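Local coordinates for protein endoglucanase family 5 (Clostridium acetobutylicum ATCC 824, PDB 6PZ7) that probably hydrolyses internal beta-1,4-glucosidic bonds of cellulose and related plant polysaccharides, as a broad-specificity GH5_4 endoglucanase, at residues M16-N21 and A51-V56; A43-I48 and N87-D92. All coordinates share one frame; numbering follows the deposited sequence.

Contact 1: M16-N21 and A51-V56; sequences MKVGWN and AGFNTV
With CG of Trp20 anti to its backbone N (chi1 -179°) and CG of Phe53 beside its own, Trp20 CB comes to lie over one face of the Phe53 ring. It sits above the ring centre, 3.9 Å from the centroid and 12° off the normal, which is CH-pi geometry; the indole and phenyl planes themselves meet obliquely. Val18 CG1 approaches Phe53 CD2, and the O of Val18 lies in the ring plane at its edge.

The backbone pairing is parallel, Gly19 with Thr55 and Trp20 with Val56. Asn54 N donates to Val18 O at 3.0 Å, and Thr55 N adds a weak bond to the same oxygen. Further along, Trp20 N donates to Thr55 O at 3.0 Å. Glycine at 19 lets Thr55 come close, with 3.8 Å between Gly19 CA and Thr55 CB.

Two polar side chains bind carbonyl oxygens near the strand starts. Thr55 OG1 donates to Met16 O over 2.9 Å, from the same face of the carbonyl as Val18 N, giving that oxygen two donors. In one of its two conformers the extended Lys17 chain carries NZ to 2.7 Å from Gly52 O, in the Schellman turn that ends helix 42-51; there NZ also makes a weak bond to Val334 O.

This is the first strand pair of the TIM barrel, strands 19-22 and 55-58 being joined through helix 42-51 in a beta-alpha-beta unit. The polar grips at the strand entry and the main-chain pairing run alongside the apolar patch of Val18, Trp20 and Phe53, consistent with backbone bonds setting the register while the CH-pi contact and aliphatic groups pack beside them.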
loop_
_atom_site.group_PDB
_atom_site.type_symbol
_atom_site.label_atom_id
_atom_site.label_comp_id
_atom_site.label_asym_id
_atom_site.label_seq_id
_atom_site.Cartn_x
_atom_site.Cartn_y
_atom_site.Cartn_z
ATOM N N MET A 16 6.092 -9.583 8.475
ATOM C CA MET A 16 6.360 -8.366 7.719
ATOM C C MET A 16 6.845 -7.242 8.627
ATOM O O MET A 16 7.631 -6.400 8.181
ATOM C CB MET A 16 5.086 -7.922 6.981
ATOM C CG MET A 16 4.699 -8.796 5.793
ATOM S SD MET A 16 3.030 -8.550 5.202
ATOM C CE MET A 16 3.221 -6.989 4.351
ATOM N N LYS A 17 6.349 -7.221 9.881
ATOM C CA LYS A 17 6.825 -6.375 10.988
ATOM C C LYS A 17 6.449 -4.899 10.848
ATOM O O LYS A 17 5.638 -4.395 11.624
ATOM C CB LYS A 17 8.348 -6.503 11.173
ATOM C CG LYS A 17 8.905 -5.746 12.406
ATOM C CD LYS A 17 10.425 -5.498 12.340
ATOM C CE LYS A 17 10.819 -4.390 13.329
ATOM N NZ LYS A 17 12.282 -4.109 13.333
ATOM N N VAL A 18 7.072 -4.208 9.913
ATOM C CA VAL A 18 6.873 -2.779 9.680
ATOM C C VAL A 18 7.507 -2.503 8.329
ATOM O O VAL A 18 8.531 -3.095 7.959
ATOM C CB VAL A 18 7.481 -1.923 10.801
ATOM C CG1 VAL A 18 9.005 -2.045 10.873
ATOM C CG2 VAL A 18 7.032 -0.476 10.659
ATOM N N GLY A 19 6.882 -1.624 7.567
ATOM C CA GLY A 19 7.300 -1.361 6.199
ATOM C C GLY A 19 7.536 0.105 5.877
ATOM O O GLY A 19 7.145 1.028 6.619
ATOM N N TRP A 20 8.153 0.299 4.715
ATOM C CA TRP A 20 8.437 1.598 4.119
ATOM C C TRP A 20 8.012 1.555 2.659
ATOM O O TRP A 20 8.326 0.596 1.953
ATOM C CB TRP A 20 9.922 1.918 4.304
ATOM C CG TRP A 20 10.414 3.230 3.771
ATOM C CD1 TRP A 20 10.523 4.398 4.483
ATOM C CD2 TRP A 20 10.975 3.481 2.473
ATOM N NE1 TRP A 20 11.122 5.360 3.694
ATOM C CE2 TRP A 20 11.386 4.833 2.453
ATOM C CE3 TRP A 20 11.156 2.711 1.332
ATOM C CZ2 TRP A 20 11.981 5.427 1.346
ATOM C CZ3 TRP A 20 11.751 3.283 0.234
ATOM C CH2 TRP A 20 12.156 4.636 0.240
ATOM N N ASN A 21 7.298 2.584 2.210
ATOM C CA ASN A 21 6.892 2.735 0.819
ATOM C C ASN A 21 7.938 3.485 -0.000
ATOM O O ASN A 21 8.340 4.611 0.369
ATOM C CB ASN A 21 5.608 3.562 0.683
ATOM C CG ASN A 21 4.321 2.797 0.917
ATOM O OD1 ASN A 21 3.814 2.174 -0.006
ATOM N ND2 ASN A 21 3.795 2.889 2.126
ATOM N N ALA A 51 17.912 0.082 8.856
ATOM C CA ALA A 51 17.151 0.772 9.895
ATOM C C ALA A 51 16.251 -0.183 10.671
ATOM O O ALA A 51 15.836 0.144 11.792
ATOM C CB ALA A 51 16.307 1.894 9.288
ATOM N N GLY A 52 15.920 -1.341 10.126
ATOM C CA GLY A 52 15.103 -2.327 10.821
ATOM C C GLY A 52 13.727 -2.565 10.218
ATOM O O GLY A 52 12.935 -3.299 10.819
ATOM N N PHE A 53 13.400 -1.963 9.091
ATOM C CA PHE A 53 12.193 -2.339 8.389
ATOM C C PHE A 53 12.338 -3.759 7.877
ATOM O O PHE A 53 13.452 -4.198 7.575
ATOM C CB PHE A 53 11.970 -1.398 7.208
ATOM C CG PHE A 53 11.611 0.007 7.600
ATOM C CD1 PHE A 53 12.598 0.985 7.676
ATOM C CD2 PHE A 53 10.305 0.353 7.881
ATOM C CE1 PHE A 53 12.283 2.275 7.984
ATOM C CE2 PHE A 53 9.956 1.659 8.224
ATOM C CZ PHE A 53 10.958 2.621 8.273
ATOM N N ASN A 54 11.210 -4.482 7.754
ATOM C CA ASN A 54 11.235 -5.800 7.127
ATOM C C ASN A 54 10.354 -5.920 5.896
ATOM O O ASN A 54 10.257 -7.026 5.337
ATOM C CB ASN A 54 10.932 -6.954 8.104
ATOM C CG ASN A 54 11.500 -8.278 7.633
ATOM O OD1 ASN A 54 12.624 -8.324 7.146
ATOM N ND2 ASN A 54 10.743 -9.353 7.798
ATOM N N THR A 55 9.764 -4.827 5.435
ATOM C CA THR A 55 8.918 -4.787 4.247
ATOM C C THR A 55 9.160 -3.490 3.494
ATOM O O THR A 55 9.273 -2.415 4.115
ATOM C CB THR A 55 7.424 -4.815 4.657
ATOM O OG1 THR A 55 7.130 -6.030 5.318
ATOM C CG2 THR A 55 6.491 -4.706 3.468
ATOM N N VAL A 56 9.226 -3.574 2.170
ATOM C CA VAL A 56 9.143 -2.414 1.291
ATOM C C VAL A 56 7.937 -2.592 0.391
ATOM O O VAL A 56 7.810 -3.618 -0.286
ATOM C CB VAL A 56 10.437 -2.228 0.475
ATOM C CG1 VAL A 56 10.262 -1.101 -0.509
ATOM C CG2 VAL A 56 11.594 -1.957 1.416
#

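Contact 2: A43-I48 and N87-D92; sequences AMIDKI and NYVIQD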
loop_
_atom_site.group_PDB
_atom_site.type_symbol
_atom_site.label_atom_id
_atom_site.label_comp_id
_atom_site.label_asym_id
_atom_site.label_seq_id
_atom_site.Cartn_x
_atom_site.Cartn_y
_atom_site.Cartn_z
ATOM N N ALA A 43 21.571 0.742 -2.826
ATOM C CA ALA A 43 22.054 1.377 -1.600
ATOM C C ALA A 43 20.924 2.060 -0.830
ATOM O O ALA A 43 20.926 2.087 0.404
ATOM C CB ALA A 43 23.148 2.380 -1.919
ATOM N N MET A 44 19.950 2.630 -1.532
ATOM C CA MET A 44 18.790 3.219 -0.853
ATOM C C MET A 44 18.012 2.143 -0.099
ATOM O O MET A 44 17.621 2.314 1.060
ATOM C CB MET A 44 17.884 3.923 -1.877
ATOM C CG MET A 44 18.502 5.147 -2.526
ATOM S SD MET A 44 17.466 5.687 -3.911
ATOM C CE MET A 44 18.655 6.736 -4.771
ATOM N N ILE A 45 17.770 1.008 -0.764
ATOM C CA ILE A 45 17.026 -0.091 -0.135
ATOM C C ILE A 45 17.827 -0.704 1.019
ATOM O O ILE A 45 17.263 -1.081 2.064
ATOM C CB ILE A 45 16.599 -1.116 -1.199
ATOM C CG1 ILE A 45 15.723 -0.455 -2.260
ATOM C CG2 ILE A 45 15.938 -2.319 -0.553
ATOM C CD1 ILE A 45 14.470 0.240 -1.725
ATOM N N ASP A 46 19.156 -0.762 0.890
ATOM C CA ASP A 46 19.998 -1.208 1.993
ATOM C C ASP A 46 19.804 -0.321 3.230
ATOM O O ASP A 46 19.840 -0.815 4.364
ATOM C CB ASP A 46 21.482 -1.177 1.569
ATOM C CG ASP A 46 21.872 -2.236 0.567
ATOM O OD1 ASP A 46 21.126 -3.194 0.275
ATOM O OD2 ASP A 46 23.007 -2.134 0.049
ATOM N N LYS A 47 19.640 0.987 3.031
ATOM C CA LYS A 47 19.399 1.878 4.171
ATOM C C LYS A 47 18.113 1.484 4.901
ATOM O O LYS A 47 18.038 1.520 6.134
ATOM C CB LYS A 47 19.262 3.305 3.646
ATOM C CG LYS A 47 19.455 4.403 4.652
ATOM C CD LYS A 47 20.924 4.704 4.909
ATOM C CE LYS A 47 20.954 5.815 5.883
ATOM N NZ LYS A 47 22.283 6.043 6.412
ATOM N N ILE A 48 17.078 1.136 4.142
ATOM C CA ILE A 48 15.810 0.690 4.719
ATOM C C ILE A 48 16.000 -0.554 5.566
ATOM O O ILE A 48 15.526 -0.631 6.712
ATOM C CB ILE A 48 14.774 0.440 3.599
ATOM C CG1 ILE A 48 14.619 1.655 2.670
ATOM C CG2 ILE A 48 13.459 -0.075 4.164
ATOM C CD1 ILE A 48 14.293 2.915 3.367
ATOM N N ASN A 87 13.937 -6.874 -6.919
ATOM C CA ASN A 87 15.127 -7.612 -6.521
ATOM C C ASN A 87 15.940 -6.896 -5.466
ATOM O O ASN A 87 16.533 -7.572 -4.617
ATOM C CB ASN A 87 15.985 -8.013 -7.724
ATOM C CG ASN A 87 15.465 -9.261 -8.414
ATOM O OD1 ASN A 87 14.592 -9.967 -7.881
ATOM N ND2 ASN A 87 16.011 -9.555 -9.588
ATOM N N TYR A 88 16.039 -5.562 -5.484
ATOM C CA TYR A 88 16.757 -4.882 -4.401
ATOM C C TYR A 88 16.187 -5.331 -3.059
ATOM O O TYR A 88 16.920 -5.571 -2.093
ATOM C CB TYR A 88 16.634 -3.346 -4.509
ATOM C CG TYR A 88 17.176 -2.652 -5.733
ATOM C CD1 TYR A 88 18.211 -3.146 -6.490
ATOM C CD2 TYR A 88 16.623 -1.435 -6.116
ATOM C CE1 TYR A 88 18.659 -2.467 -7.610
ATOM C CE2 TYR A 88 17.052 -0.759 -7.224
ATOM C CZ TYR A 88 18.088 -1.276 -7.975
ATOM O OH TYR A 88 18.510 -0.587 -9.102
ATOM N N VAL A 89 14.852 -5.322 -2.964
ATOM C CA VAL A 89 14.157 -5.635 -1.719
ATOM C C VAL A 89 14.326 -7.115 -1.356
ATOM O O VAL A 89 14.684 -7.483 -0.218
ATOM C CB VAL A 89 12.669 -5.240 -1.843
ATOM C CG1 VAL A 89 11.908 -5.645 -0.590
ATOM C CG2 VAL A 89 12.528 -3.740 -2.077
ATOM N N ILE A 90 14.063 -8.003 -2.321
ATOM C CA ILE A 90 14.124 -9.443 -2.077
ATOM C C ILE A 90 15.535 -9.855 -1.720
ATOM O O ILE A 90 15.731 -10.703 -0.830
ATOM C CB ILE A 90 13.553 -10.216 -3.287
ATOM C CG1 ILE A 90 12.031 -9.940 -3.466
ATOM C CG2 ILE A 90 13.850 -11.701 -3.204
ATOM C CD1 ILE A 90 11.154 -10.459 -2.366
ATOM N N GLN A 91 16.542 -9.314 -2.415
ATOM C CA GLN A 91 17.934 -9.647 -2.116
ATOM C C GLN A 91 18.367 -9.175 -0.732
ATOM O O GLN A 91 19.370 -9.680 -0.204
ATOM C CB GLN A 91 18.858 -9.015 -3.168
ATOM C CG GLN A 91 18.759 -9.671 -4.510
ATOM C CD GLN A 91 19.432 -8.917 -5.624
ATOM O OE1 GLN A 91 19.962 -7.812 -5.428
ATOM N NE2 GLN A 91 19.416 -9.481 -6.819
ATOM N N ASP A 92 17.659 -8.235 -0.136
ATOM C CA ASP A 92 17.891 -7.796 1.231
ATOM C C ASP A 92 17.045 -8.582 2.231
ATOM O O ASP A 92 16.950 -8.166 3.407
ATOM C CB ASP A 92 17.704 -6.288 1.384
ATOM C CG ASP A 92 18.888 -5.501 0.895
ATOM O OD1 ASP A 92 19.910 -6.071 0.452
ATOM O OD2 ASP A 92 18.833 -4.243 0.928
#
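Ile45 meets the second helix with both branches: CG1 touches the Tyr88 side chain, and CG2 touches Val89 and the Tyr88 carbonyl. With CG1 beside the backbone N (chi1 -59°), that branch lies 3.8 Å from Tyr88 CB, while CG2, anti to that N, packs at 4.0 Å against Val89 CG2. The same CG2 is 3.7 Å from Tyr88 O, so the isoleucine rests on main chain as well as side chains. Tyr88 offers mainly its CB: the side chains of Ile45 and Tyr88 cross at about a right angle, and the phenol leads away to place its OH by Arg81.

Next to Ile45, Asp46 meets Asp92, which follows the last turn of helix 76-91, and their carboxylate planes are 33° apart. Both have CG beside the backbone N, and Asp46 OD1 comes to 2.6 Å from Asp92 OD2. Two oxygens this close suggest that one acid may carry a proton. Lys42 forms salt bridges to Asp46 OD1 and Asp92 OD1, which would offset the remaining negative charge.

The contact thus joins two neighbouring outer helices of the barrel, 42-51 and 76-91, the second at its C-terminal end. Val89 reaches inward to Val56 and Ile58 of strand 55-58 and to Ala96 of strand 95-99, and Ile45 also touches Met94, so the apolar side of this helix pair faces the strands.

Overall arrangement
Contact 1 lies deeper, its centre about 12 Å from the chain centre against about 18 Å for that of contact 2, and it is largely buried where contact 2 is only partly so. Residues 19-21 and 55-56 pair as barrel strands, whereas 43-48 and 87-91 belong to helices wrapped outside. Helix 42-51 connects the two strands of contact 1, and the centres of the two contacts are about 11 Å apart. They touch directly: Val56 CB is 3.6 Å from Val89 CG2, and Trp20 CD2 is 3.5 Å from Ile48 CD1. Main-chain hydrogen bonds organise the strands, with side-chain bonds at their entry, while the helices meet through aliphatic side chains and a lysine-bridged acid pair.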